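Local coordinates for protein alpha-1,3-glucanase (Paenibacillus glycanilyticus, PDB 6K0P) that probably hydrolyses alpha-1,3-glucan as a family 87 glycoside hydrolase, whose catalytic domain binds nigerose and a calcium ion, at residues P18-E23 / T67-A72. The protein carries 1 engineered substitution. Sequence-based numbering, arbitrary orientation.
With CA (calcium ion), chain J.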
loop_
_atom_site.group_PDB
_atom_site.type_symbol
_atom_site.label_atom_id
_atom_site.label_comp_id
_atom_site.label_asym_id
_atom_site.label_seq_id
_atom_site.Cartn_x
_atom_site.Cartn_y
_atom_site.Cartn_z
ATOM N N PRO A 18 -12.688 -8.295 5.959
ATOM C CA PRO A 18 -14.100 -8.681 5.796
ATOM C C PRO A 18 -14.670 -8.371 4.426
ATOM O O PRO A 18 -15.770 -8.844 4.112
ATOM C CB PRO A 18 -14.820 -7.857 6.874
ATOM C CG PRO A 18 -13.954 -6.693 7.103
ATOM C CD PRO A 18 -12.529 -7.174 6.901
ATOM N N PHE A 19 -13.975 -7.591 3.612
ATOM C CA PHE A 19 -14.439 -7.303 2.270
ATOM C C PHE A 19 -13.796 -8.257 1.277
ATOM O O PHE A 19 -12.691 -8.767 1.496
ATOM C CB PHE A 19 -14.169 -5.845 1.879
ATOM C CG PHE A 19 -12.762 -5.386 2.128
ATOM C CD1 PHE A 19 -11.780 -5.552 1.160
ATOM C CD2 PHE A 19 -12.430 -4.752 3.311
ATOM C CE1 PHE A 19 -10.483 -5.106 1.388
ATOM C CE2 PHE A 19 -11.137 -4.303 3.543
ATOM C CZ PHE A 19 -10.164 -4.484 2.581
ATOM N N THR A 20 -14.527 -8.517 0.198
ATOM C CA THR A 20 -14.073 -9.322 -0.926
ATOM C C THR A 20 -13.771 -8.379 -2.082
ATOM O O THR A 20 -14.529 -7.437 -2.334
ATOM C CB THR A 20 -15.189 -10.283 -1.344
ATOM O OG1 THR A 20 -15.490 -11.155 -0.247
ATOM C CG2 THR A 20 -14.778 -11.127 -2.553
ATOM N N ILE A 21 -12.659 -8.617 -2.771
ATOM C CA ILE A 21 -12.266 -7.822 -3.929
ATOM C C ILE A 21 -12.584 -8.604 -5.193
ATOM O O ILE A 21 -12.152 -9.754 -5.352
ATOM C CB ILE A 21 -10.775 -7.466 -3.876
ATOM C CG1 ILE A 21 -10.496 -6.577 -2.666
ATOM C CG2 ILE A 21 -10.345 -6.804 -5.189
ATOM C CD1 ILE A 21 -9.045 -6.413 -2.380
ATOM N N MET A 22 -13.328 -7.983 -6.104
ATOM C CA MET A 22 -13.683 -8.630 -7.362
ATOM C C MET A 22 -13.289 -7.743 -8.530
ATOM O O MET A 22 -13.677 -6.571 -8.583
ATOM C CB MET A 22 -15.177 -8.948 -7.393
ATOM C CG MET A 22 -15.575 -9.854 -6.226
ATOM S SD MET A 22 -17.153 -10.656 -6.493
ATOM C CE MET A 22 -18.214 -9.240 -6.523
ATOM N N GLU A 23 -12.511 -8.294 -9.459
ATOM C CA GLU A 23 -12.071 -7.525 -10.616
ATOM C C GLU A 23 -13.203 -7.408 -11.627
ATOM O O GLU A 23 -13.887 -8.391 -11.935
ATOM C CB GLU A 23 -10.868 -8.198 -11.282
ATOM C CG GLU A 23 -9.630 -8.299 -10.394
ATOM C CD GLU A 23 -8.957 -6.959 -10.141
ATOM O OE1 GLU A 23 -9.351 -5.942 -10.758
ATOM O OE2 GLU A 23 -8.024 -6.933 -9.309
ATOM N N THR A 67 -20.985 -10.887 -9.565
ATOM C CA THR A 67 -21.773 -11.840 -8.791
ATOM C C THR A 67 -21.170 -11.951 -7.399
ATOM O O THR A 67 -19.986 -12.268 -7.255
ATOM C CB THR A 67 -21.807 -13.213 -9.466
ATOM O OG1 THR A 67 -22.356 -13.078 -10.783
ATOM C CG2 THR A 67 -22.682 -14.176 -8.666
ATOM N N LEU A 68 -21.972 -11.680 -6.378
ATOM C CA LEU A 68 -21.445 -11.755 -5.023
ATOM C C LEU A 68 -21.020 -13.181 -4.687
ATOM O O LEU A 68 -21.715 -14.150 -5.011
ATOM C CB LEU A 68 -22.504 -11.300 -4.021
ATOM C CG LEU A 68 -22.935 -9.834 -4.062
ATOM C CD1 LEU A 68 -23.875 -9.556 -2.893
ATOM C CD2 LEU A 68 -21.732 -8.919 -3.996
ATOM N N THR A 69 -19.869 -13.304 -4.030
ATOM C CA THR A 69 -19.429 -14.579 -3.478
ATOM C C THR A 69 -19.570 -14.641 -1.964
ATOM O O THR A 69 -19.315 -15.699 -1.371
ATOM C CB THR A 69 -17.995 -14.891 -3.894
ATOM O OG1 THR A 69 -17.137 -13.812 -3.511
ATOM C CG2 THR A 69 -17.924 -15.075 -5.400
ATOM N N SER A 70 -19.973 -13.540 -1.336
ATOM C CA SER A 70 -20.327 -13.460 0.076
ATOM C C SER A 70 -21.423 -12.415 0.205
ATOM O O SER A 70 -21.566 -11.555 -0.671
ATOM C CB SER A 70 -19.118 -13.043 0.930
ATOM O OG SER A 70 -18.097 -14.024 0.885
ATOM N N PRO A 71 -22.214 -12.452 1.280
ATOM C CA PRO A 71 -23.282 -11.453 1.438
ATOM C C PRO A 71 -22.695 -10.052 1.545
ATOM O O PRO A 71 -21.576 -9.871 2.017
ATOM C CB PRO A 71 -23.964 -11.861 2.751
ATOM C CG PRO A 71 -23.629 -13.333 2.905
ATOM C CD PRO A 71 -22.254 -13.487 2.335
ATOM N N ALA A 72 -23.462 -9.054 1.101
ATOM C CA ALA A 72 -22.949 -7.687 1.134
ATOM C C ALA A 72 -24.075 -6.670 1.242
ATOM O O ALA A 72 -25.100 -6.794 0.573
ATOM C CB ALA A 72 -22.121 -7.379 -0.123
HETATM CA CA CA J . -9.276 -4.558 -12.594
HETATM O O HOH W 1 -16.344 -13.799 -0.945
#
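In the calcium-binding D1 module, whose galactose-binding-domain-like family is consistent with a beta-sandwich, Met22 and Thr20 of strand 20-23 pack on the loop linking strand 63-67 to strand 72-80, an example of two chain stretches joined by side chains and one water. Thr20 and Met22, alternate residues of the strand, both direct CB toward the loop. Met22 carries the larger share. Its extended chi2 (-162°) brings SD to 3.3 Å from Thr67 O. The carbonyl oxygen meets the sulfur opposite CG, with CG-SD-O near 175°, a geometry consistent with a weak chalcogen-type S...O contact and not a hydrogen bond. The bend at chi3 (-64°) then places Met22 CE 3.6 Å from Thr67 O. CE also makes a loose apolar contact with Leu68 CD2, at 4.3 Å. Thr20 makes the smaller, more polar part. Its methyl, CG2, comes to 3.7 Å from Thr69 OG1, the two side chains crossing obliquely, whereas its hydroxyl works through solvent. One water hydrogen-bonds to Thr20 OG1 at 2.9 Å and to Thr69 OG1 at 2.7 Å, tying strand to loop. Its link to Ser70 OG, at 2.5 Å, is unusually short and less certain. Around this surface contact, Glu23 continues the strand to the calcium site: its OE1 binds the calcium ion together with atoms of Glu25, Ser50, Ser53 and Asp168. Thr67 OG1 is hydrogen-bonded to Lys152. Strand 20-23 pairs antiparallel with strand 165-173, and Leu68 rests on Thr172 of that strand and on Tyr147 of strand 146-147. The loop thus passes from edge strand 63-67 of the four-stranded antiparallel sheet to strand 72-80, which pairs with both 137-143 and 165-173 in the other sheet.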